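Local coordinates for protein putative alpha KG dependent 2,4-D dioxygenase (Burkholderia xenovorans, PDB 5J92) that binds iron(II) and probably acts as a 2-oxoglutarate-dependent dioxygenase of the TfdA family, at residues A[202-206]-A[216-220]; A[19-25]-A[48-54]. One frame throughout, in Å; residues are numbered along the deposited sequence.

Contact 1 of 2, residues A[202-206]-A[216-220]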
ATOM      1  N   ILE A 202      -0.289  22.674  -5.456  1.00 17.83           N
ATOM      2  CA  ILE A 202       0.755  22.388  -4.484  1.00 16.84           C
ATOM      3  C   ILE A 202       0.259  22.736  -3.084  1.00 16.22           C
ATOM      4  O   ILE A 202      -0.405  23.759  -2.887  1.00 19.31           O
ATOM      5  CB  ILE A 202       2.051  23.150  -4.846  1.00 16.95           C
ATOM      6  CG1 ILE A 202       2.666  22.513  -6.097  1.00 18.06           C
ATOM      7  CG2 ILE A 202       3.027  23.194  -3.686  1.00 16.02           C
ATOM      8  CD1 ILE A 202       3.801  23.308  -6.689  1.00 19.96           C
ATOM      9  N   HIS A 203       0.565  21.875  -2.118  1.00 16.13           N
ATOM     10  CA  HIS A 203       0.283  22.123  -0.710  1.00 19.26           C
ATOM     11  C   HIS A 203       1.489  21.711   0.125  1.00 16.81           C
ATOM     12  O   HIS A 203       2.231  20.799  -0.246  1.00 17.03           O
ATOM     13  CB  HIS A 203      -0.942  21.333  -0.205  1.00 15.81           C
ATOM     14  CG  HIS A 203      -2.219  21.649  -0.921  1.00 16.08           C
ATOM     15  ND1 HIS A 203      -2.824  22.886  -0.858  1.00 16.00           N
ATOM     16  CD2 HIS A 203      -3.023  20.876  -1.687  1.00 15.47           C
ATOM     17  CE1 HIS A 203      -3.929  22.871  -1.584  1.00 18.02           C
ATOM     18  NE2 HIS A 203      -4.076  21.663  -2.093  1.00 17.14           N
ATOM     19  N   GLU A 204       1.653  22.371   1.274  1.00 15.73           N
ATOM     20  CA  GLU A 204       2.704  22.004   2.213  1.00 16.52           C
ATOM     21  C   GLU A 204       2.422  20.639   2.829  1.00 16.65           C
ATOM     22  O   GLU A 204       1.280  20.316   3.164  1.00 18.92           O
ATOM     23  CB  GLU A 204       2.810  23.057   3.316  1.00 21.99           C
ATOM     24  CG  GLU A 204       3.355  24.398   2.829  1.00 33.39           C
ATOM     25  CD  GLU A 204       3.392  25.444   3.923  1.00 45.44           C
ATOM     26  OE1 GLU A 204       2.991  25.125   5.068  1.00 47.94           O
ATOM     27  OE2 GLU A 204       3.805  26.593   3.635  1.00 51.46           O
ATOM     28  N   LEU A 205       3.483  19.861   3.035  1.00 13.74           N
ATOM     29  CA  LEU A 205       3.332  18.501   3.532  1.00 14.75           C
ATOM     30  C   LEU A 205       3.059  18.461   5.033  1.00 15.49           C
ATOM     31  O   LEU A 205       2.301  17.601   5.490  1.00 14.62           O
ATOM     32  CB  LEU A 205       4.582  17.675   3.197  1.00 17.73           C
ATOM     33  CG  LEU A 205       4.585  16.190   3.621  1.00 16.16           C
ATOM     34  CD1 LEU A 205       3.440  15.385   2.966  1.00 15.54           C
ATOM     35  CD2 LEU A 205       5.921  15.565   3.333  1.00 16.21           C
ATOM     36  N   VAL A 206       3.633  19.370   5.814  1.00 15.07           N
ATOM     37  CA  VAL A 206       3.423  19.377   7.261  1.00 19.36           C
ATOM     38  C   VAL A 206       2.440  20.495   7.583  1.00 19.38           C
ATOM     39  O   VAL A 206       2.752  21.680   7.418  1.00 19.18           O
ATOM     40  CB  VAL A 206       4.739  19.537   8.036  1.00 19.96           C
ATOM     41  CG1 VAL A 206       4.458  19.605   9.536  1.00 20.18           C
ATOM     42  CG2 VAL A 206       5.673  18.379   7.719  1.00 19.58           C
ATOM     43  N   SER A 216       0.490  17.647  11.369  1.00 14.47           N
ATOM     44  CA  SER A 216       0.018  16.445  10.690  1.00 16.04           C
ATOM     45  C   SER A 216       0.597  16.385   9.285  1.00 15.81           C
ATOM     46  O   SER A 216       1.018  17.400   8.721  1.00 17.81           O
ATOM     47  CB  SER A 216      -1.521  16.397  10.634  1.00 16.21           C
ATOM     48  OG  SER A 216      -2.037  17.402   9.761  1.00 16.40           O
ATOM     49  N   LEU A 217       0.589  15.180   8.716  1.00 17.04           N
ATOM     50  CA  LEU A 217       1.037  14.953   7.347  1.00 16.86           C
ATOM     51  C   LEU A 217      -0.119  15.137   6.360  1.00 16.89           C
ATOM     52  O   LEU A 217      -1.203  14.576   6.546  1.00 15.72           O
ATOM     53  CB  LEU A 217       1.624  13.539   7.198  1.00 16.44           C
ATOM     54  CG  LEU A 217       2.912  13.225   7.965  1.00 17.19           C
ATOM     55  CD1 LEU A 217       3.285  11.726   7.934  1.00 14.43           C
ATOM     56  CD2 LEU A 217       4.048  14.080   7.395  1.00 13.33           C
ATOM     57  N   TYR A 218       0.116  15.909   5.297  1.00 15.94           N
ATOM     58  CA  TYR A 218      -0.898  16.093   4.262  1.00 13.22           C
ATOM     59  C   TYR A 218      -0.760  14.990   3.209  1.00 13.14           C
ATOM     60  O   TYR A 218      -0.456  15.231   2.040  1.00 15.29           O
ATOM     61  CB  TYR A 218      -0.782  17.475   3.625  1.00 17.08           C
ATOM     62  CG  TYR A 218      -2.050  17.941   2.959  1.00 17.91           C
ATOM     63  CD1 TYR A 218      -3.135  17.088   2.812  1.00 18.23           C
ATOM     64  CD2 TYR A 218      -2.178  19.248   2.498  1.00 19.00           C
ATOM     65  CE1 TYR A 218      -4.312  17.513   2.230  1.00 18.34           C
ATOM     66  CE2 TYR A 218      -3.354  19.686   1.911  1.00 18.96           C
ATOM     67  CZ  TYR A 218      -4.417  18.817   1.781  1.00 19.38           C
ATOM     68  OH  TYR A 218      -5.596  19.239   1.196  1.00 17.89           O
ATOM     69  N   LEU A 219      -1.071  13.767   3.625  1.00 10.06           N
ATOM     70  CA  LEU A 219      -1.017  12.644   2.704  1.00 14.44           C
ATOM     71  C   LEU A 219      -2.340  12.516   1.958  1.00 15.50           C
ATOM     72  O   LEU A 219      -3.396  12.905   2.460  1.00 15.05           O
ATOM     73  CB  LEU A 219      -0.710  11.341   3.448  1.00 13.56           C
ATOM     74  CG  LEU A 219       0.605  11.340   4.254  1.00 15.30           C
ATOM     75  CD1 LEU A 219       0.861   9.963   4.859  1.00 13.02           C
ATOM     76  CD2 LEU A 219       1.774  11.779   3.385  1.00 14.66           C
ATOM     77  N   SER A 220      -2.267  11.984   0.740  1.00 12.74           N
ATOM     78  CA  SER A 220      -3.464  11.736  -0.046  1.00 13.43           C
ATOM     79  C   SER A 220      -3.052  10.971  -1.285  1.00 13.94           C
ATOM     80  O   SER A 220      -1.961  11.189  -1.820  1.00 15.76           O
ATOM     81  CB  SER A 220      -4.164  13.052  -0.447  1.00 14.45           C
ATOM     82  OG  SER A 220      -5.389  12.795  -1.095  1.00 14.54           O
TER

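Contact 2 of 2, residues A[19-25]-A[48-54]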
ATOM      1  N   PHE A  19      -8.416   8.414  20.161  1.00 13.84           N
ATOM      2  CA  PHE A  19      -8.108   9.767  19.700  1.00 14.39           C
ATOM      3  C   PHE A  19      -8.587  10.133  18.300  1.00 13.85           C
ATOM      4  O   PHE A  19      -8.424  11.295  17.914  1.00 17.26           O
ATOM      5  CB  PHE A  19      -6.586  10.013  19.808  1.00 16.07           C
ATOM      6  CG  PHE A  19      -5.727   8.947  19.173  1.00 20.67           C
ATOM      7  CD1 PHE A  19      -5.521   8.922  17.797  1.00 16.28           C
ATOM      8  CD2 PHE A  19      -5.069   8.007  19.960  1.00 19.52           C
ATOM      9  CE1 PHE A  19      -4.699   7.961  17.206  1.00 18.40           C
ATOM     10  CE2 PHE A  19      -4.248   7.038  19.382  1.00 20.40           C
ATOM     11  CZ  PHE A  19      -4.061   7.014  17.994  1.00 18.87           C
ATOM     12  N   ILE A  20      -9.179   9.225  17.530  1.00 13.05           N
ATOM     13  CA  ILE A  20      -9.607   9.540  16.167  1.00 13.16           C
ATOM     14  C   ILE A  20     -11.079   9.927  16.110  1.00 14.07           C
ATOM     15  O   ILE A  20     -11.452  10.855  15.391  1.00 14.73           O
ATOM     16  CB  ILE A  20      -9.329   8.359  15.218  1.00 14.89           C
ATOM     17  CG1 ILE A  20      -7.831   8.079  15.132  1.00 14.61           C
ATOM     18  CG2 ILE A  20      -9.913   8.664  13.822  1.00 14.19           C
ATOM     19  CD1 ILE A  20      -7.502   6.835  14.331  1.00 17.69           C
ATOM     20  N   ALA A  21     -11.937   9.201  16.827  1.00 13.25           N
ATOM     21  CA  ALA A  21     -13.369   9.275  16.594  1.00 14.26           C
ATOM     22  C   ALA A  21     -14.128   9.280  17.910  1.00 17.03           C
ATOM     23  O   ALA A  21     -13.721   8.644  18.886  1.00 17.62           O
ATOM     24  CB  ALA A  21     -13.856   8.096  15.733  1.00 15.19           C
ATOM     25  N   ALA A  22     -15.252   9.994  17.914  1.00 16.45           N
ATOM     26  CA  ALA A  22     -16.135  10.027  19.070  1.00 17.19           C
ATOM     27  C   ALA A  22     -17.569  10.218  18.606  1.00 16.67           C
ATOM     28  O   ALA A  22     -17.832  10.921  17.622  1.00 15.18           O
ATOM     29  CB  ALA A  22     -15.766  11.155  20.039  1.00 14.74           C
ATOM     30  N   ARG A  23     -18.491   9.633  19.363  1.00 12.13           N
ATOM     31  CA  ARG A  23     -19.911   9.891  19.198  1.00 13.00           C
ATOM     32  C   ARG A  23     -20.330  11.090  20.037  1.00 17.03           C
ATOM     33  O   ARG A  23     -19.795  11.340  21.127  1.00 17.73           O
ATOM     34  CB  ARG A  23     -20.740   8.665  19.604  1.00 13.38           C
ATOM     35  CG  ARG A  23     -20.690   7.538  18.563  1.00 14.74           C
ATOM     36  CD  ARG A  23     -21.577   6.341  18.927  1.00 15.37           C
ATOM     37  NE  ARG A  23     -21.664   5.401  17.806  1.00 15.74           N
ATOM     38  CZ  ARG A  23     -20.724   4.519  17.486  1.00 18.28           C
ATOM     39  NH1 ARG A  23     -19.619   4.423  18.224  1.00 18.26           N
ATOM     40  NH2 ARG A  23     -20.894   3.718  16.440  1.00 18.78           N
ATOM     41  N   ILE A  24     -21.286  11.845  19.511  1.00 15.47           N
ATOM     42  CA  ILE A  24     -21.859  12.976  20.215  1.00 16.72           C
ATOM     43  C   ILE A  24     -23.344  12.695  20.317  1.00 18.44           C
ATOM     44  O   ILE A  24     -24.050  12.669  19.303  1.00 15.43           O
ATOM     45  CB  ILE A  24     -21.586  14.300  19.497  1.00 19.36           C
ATOM     46  CG1 ILE A  24     -20.089  14.601  19.577  1.00 20.34           C
ATOM     47  CG2 ILE A  24     -22.373  15.405  20.158  1.00 17.56           C
ATOM     48  CD1 ILE A  24     -19.672  15.767  18.763  1.00 26.74           C
ATOM     49  N   HIS A  25     -23.798  12.419  21.525  1.00 19.14           N
ATOM     50  CA  HIS A  25     -25.172  12.037  21.779  1.00 18.04           C
ATOM     51  C   HIS A  25     -25.980  13.266  22.134  1.00 17.95           C
ATOM     52  O   HIS A  25     -25.437  14.326  22.436  1.00 22.35           O
ATOM     53  CB  HIS A  25     -25.252  11.032  22.933  1.00 16.41           C
ATOM     54  CG  HIS A  25     -24.442   9.799  22.716  1.00 17.02           C
ATOM     55  ND1 HIS A  25     -24.838   8.791  21.861  1.00 19.13           N
ATOM     56  CD2 HIS A  25     -23.275   9.393  23.266  1.00 17.11           C
ATOM     57  CE1 HIS A  25     -23.932   7.828  21.874  1.00 17.46           C
ATOM     58  NE2 HIS A  25     -22.973   8.170  22.719  1.00 17.37           N
ATOM     59  N   TYR A  48     -11.152  14.892  18.491  1.00 14.18           N
ATOM     60  CA  TYR A  48     -11.540  13.754  17.652  1.00 15.77           C
ATOM     61  C   TYR A  48     -11.923  14.250  16.258  1.00 13.90           C
ATOM     62  O   TYR A  48     -13.068  14.680  16.053  1.00 14.32           O
ATOM     63  CB  TYR A  48     -12.730  13.006  18.255  1.00 11.46           C
ATOM     64  CG  TYR A  48     -12.595  12.552  19.688  1.00 13.78           C
ATOM     65  CD1 TYR A  48     -12.030  11.302  19.997  1.00 15.07           C
ATOM     66  CD2 TYR A  48     -13.059  13.356  20.733  1.00 14.70           C
ATOM     67  CE1 TYR A  48     -11.931  10.868  21.326  1.00 15.81           C
ATOM     68  CE2 TYR A  48     -12.975  12.923  22.059  1.00 15.76           C
ATOM     69  CZ  TYR A  48     -12.407  11.688  22.344  1.00 16.14           C
ATOM     70  OH  TYR A  48     -12.314  11.264  23.649  1.00 19.24           O
ATOM     71  N   PRO A  49     -11.047  14.154  15.259  1.00 12.66           N
ATOM     72  CA  PRO A  49     -11.393  14.674  13.917  1.00 16.01           C
ATOM     73  C   PRO A  49     -12.530  13.922  13.216  1.00 15.35           C
ATOM     74  O   PRO A  49     -13.013  14.405  12.171  1.00 14.69           O
ATOM     75  CB  PRO A  49     -10.072  14.544  13.138  1.00 15.40           C
ATOM     76  CG  PRO A  49      -9.281  13.542  13.879  1.00 17.33           C
ATOM     77  CD  PRO A  49      -9.662  13.672  15.331  1.00 18.23           C
ATOM     78  N   VAL A  50     -12.970  12.775  13.746  1.00 15.59           N
ATOM     79  CA  VAL A  50     -14.156  12.061  13.265  1.00 13.79           C
ATOM     80  C   VAL A  50     -15.214  12.145  14.355  1.00 17.47           C
ATOM     81  O   VAL A  50     -14.986  11.685  15.482  1.00 16.62           O
ATOM     82  CB  VAL A  50     -13.873  10.588  12.920  1.00 15.47           C
ATOM     83  CG1 VAL A  50     -15.173   9.888  12.425  1.00 12.85           C
ATOM     84  CG2 VAL A  50     -12.750  10.448  11.890  1.00 15.40           C
ATOM     85  N   LEU A  51     -16.355  12.763  14.036  1.00 16.90           N
ATOM     86  CA  LEU A  51     -17.479  12.880  14.952  1.00 13.17           C
ATOM     87  C   LEU A  51     -18.689  12.163  14.361  1.00 15.91           C
ATOM     88  O   LEU A  51     -19.028  12.353  13.178  1.00 17.09           O
ATOM     89  CB  LEU A  51     -17.809  14.357  15.236  1.00 16.79           C
ATOM     90  CG  LEU A  51     -16.740  15.189  15.955  1.00 16.36           C
ATOM     91  CD1 LEU A  51     -17.175  16.646  16.078  1.00 17.47           C
ATOM     92  CD2 LEU A  51     -16.474  14.621  17.339  1.00 13.40           C
ATOM     93  N   ILE A  52     -19.335  11.356  15.190  1.00 13.16           N
ATOM     94  CA  ILE A  52     -20.454  10.501  14.800  1.00 14.63           C
ATOM     95  C   ILE A  52     -21.676  10.969  15.573  1.00 14.89           C
ATOM     96  O   ILE A  52     -21.677  10.946  16.812  1.00 15.08           O
ATOM     97  CB  ILE A  52     -20.169   9.025  15.117  1.00 15.78           C
ATOM     98  CG1 ILE A  52     -18.889   8.574  14.426  1.00 18.51           C
ATOM     99  CG2 ILE A  52     -21.368   8.168  14.768  1.00 18.38           C
ATOM    100  CD1 ILE A  52     -18.072   7.635  15.289  1.00 20.59           C
ATOM    101  N   PHE A  53     -22.718  11.370  14.855  1.00 14.20           N
ATOM    102  CA  PHE A  53     -23.980  11.740  15.489  1.00 18.71           C
ATOM    103  C   PHE A  53     -24.994  10.637  15.201  1.00 18.24           C
ATOM    104  O   PHE A  53     -25.497  10.531  14.070  1.00 19.00           O
ATOM    105  CB  PHE A  53     -24.474  13.095  14.967  1.00 15.62           C
ATOM    106  CG  PHE A  53     -23.453  14.202  15.088  1.00 15.93           C
ATOM    107  CD1 PHE A  53     -22.507  14.407  14.087  1.00 17.58           C
ATOM    108  CD2 PHE A  53     -23.441  15.041  16.191  1.00 17.52           C
ATOM    109  CE1 PHE A  53     -21.564  15.418  14.188  1.00 16.80           C
ATOM    110  CE2 PHE A  53     -22.508  16.062  16.300  1.00 17.70           C
ATOM    111  CZ  PHE A  53     -21.572  16.254  15.300  1.00 19.40           C
ATOM    112  N   PRO A  54     -25.293   9.768  16.163  1.00 18.39           N
ATOM    113  CA  PRO A  54     -26.177   8.631  15.877  1.00 16.90           C
ATOM    114  C   PRO A  54     -27.613   9.062  15.615  1.00 18.28           C
ATOM    115  O   PRO A  54     -28.084  10.084  16.118  1.00 26.49           O
ATOM    116  CB  PRO A  54     -26.094   7.778  17.156  1.00 16.83           C
ATOM    117  CG  PRO A  54     -24.825   8.221  17.852  1.00 18.74           C
ATOM    118  CD  PRO A  54     -24.704   9.698  17.513  1.00 19.04           C
TER

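Contact 1 of 2, residues A[202-206]-A[216-220]
The rings of His203 and Tyr218 meet at a slant between parallel and perpendicular, their planes at 35° and their centroids 5.2 Å apart. Over one face of the imidazole lies Tyr218 OH, displaced toward the rim, while the phenol ring takes Glu204 O at its edge, in plane, and has a cation-pi contact with Arg207. His203 CB and CG both come within 3.6 Å of Tyr218 CE2. The phenol reaches that place because Tyr218 CG stands trans to the backbone N (chi1 -158°), which sends the ring out beside the His203 side chain. Both rings also meet Tyr176, and His203 NE2 is hydrogen-bonded to Leu128 O, which with the edge-to-face Tyr176 ring limits its rotation; histidine suits a site needing a flat surface and a polar tip together.

Beyond the rings, Tyr218 N gives its hydrogen to Leu205 O at 2.8 Å. Leu205 O also receives a CA-H...O contact from Leu217 CA at 3.5 Å. Leucines suit the buried side: Leu205 CD1 touches Leu219 CD2 at 4.0 Å, and both side chains rest on Leu241 of helix 231-245.

Val206 and Leu217 form a non-hydrogen-bonded antiparallel pair, and an inverse gamma turn centred on Tyr218 follows directly. The arrangement is that of a beta hairpin, strands 201-208 and 215-217, whose second arm bends away into a loop passing near the iron-binding His122.

Contact 2 of 2, residues A[19-25]-A[48-54]
Arg23 packs beside Ile52, its neighbour in parallel register, and can be followed outward along its whole length. Arg23 CB sits 3.7 Å from Ile52 O; Arg23 CG, placed trans to the carbonyl carbon (chi1 -75°), meets Ile52 CB at 3.8 Å. The chain then runs extended: CD touches Pro54 CG, NE passes Ile52 CG2 more loosely, and the guanidinium has Pro54 CG near its plane, at the edge. Arginine suits this partly exposed place because its long methylene stem can pack on buried isoleucine while the guanidinium is carried past it.

On the sheet face of Ala22 and Leu51, Ala22 CB stands over the Tyr48 ring, 3.5 Å from its centroid, a CH-pi contact that a small methyl allows at so close a range. Farther along, Ile24 CD1 reaches Leu51 CD2 at 3.7 Å, and Ile24 CB lies against Phe53 CE2 with the two side chains pointing the same way.

Four backbone bonds join the strands: Val50 N to Ile20 O, Ala22 N to Val50 O, Ile52 N to Ala22 O and Ile24 N to Ile52 O. Pro49 N has no hydrogen to offer Ile20 O, which is bonded by the next residue, Val50. The chemistry is that of a buried parallel pair: backbone polar groups are met partly between these strands and partly by flanking strands 12-15 and 261-265, and the side chains add mainly apolar contact.

In the fold
From the N terminus, contact 2 comes first: strand 21-25 leads through helix 35-47 to strand 50-53, so the contact closes a beta-alpha-beta unit within the mixed sheet, where strands 12-15 and 261-265 flank the pair. The chain then passes the iron ligands His122 and Asp124 before contact 1 closes the short hairpin of strands 201-208 and 215-217, part of a separate antiparallel sheet. The two loops follow in series, neither nested nor crossing. Contact 1 and contact 2 do not touch, the nearest atoms of the two being about 9 Å apart. Arg155 links the surroundings of both, bonding Phe19 O and meeting Ser216. His271, the third iron ligand, follows both contacts.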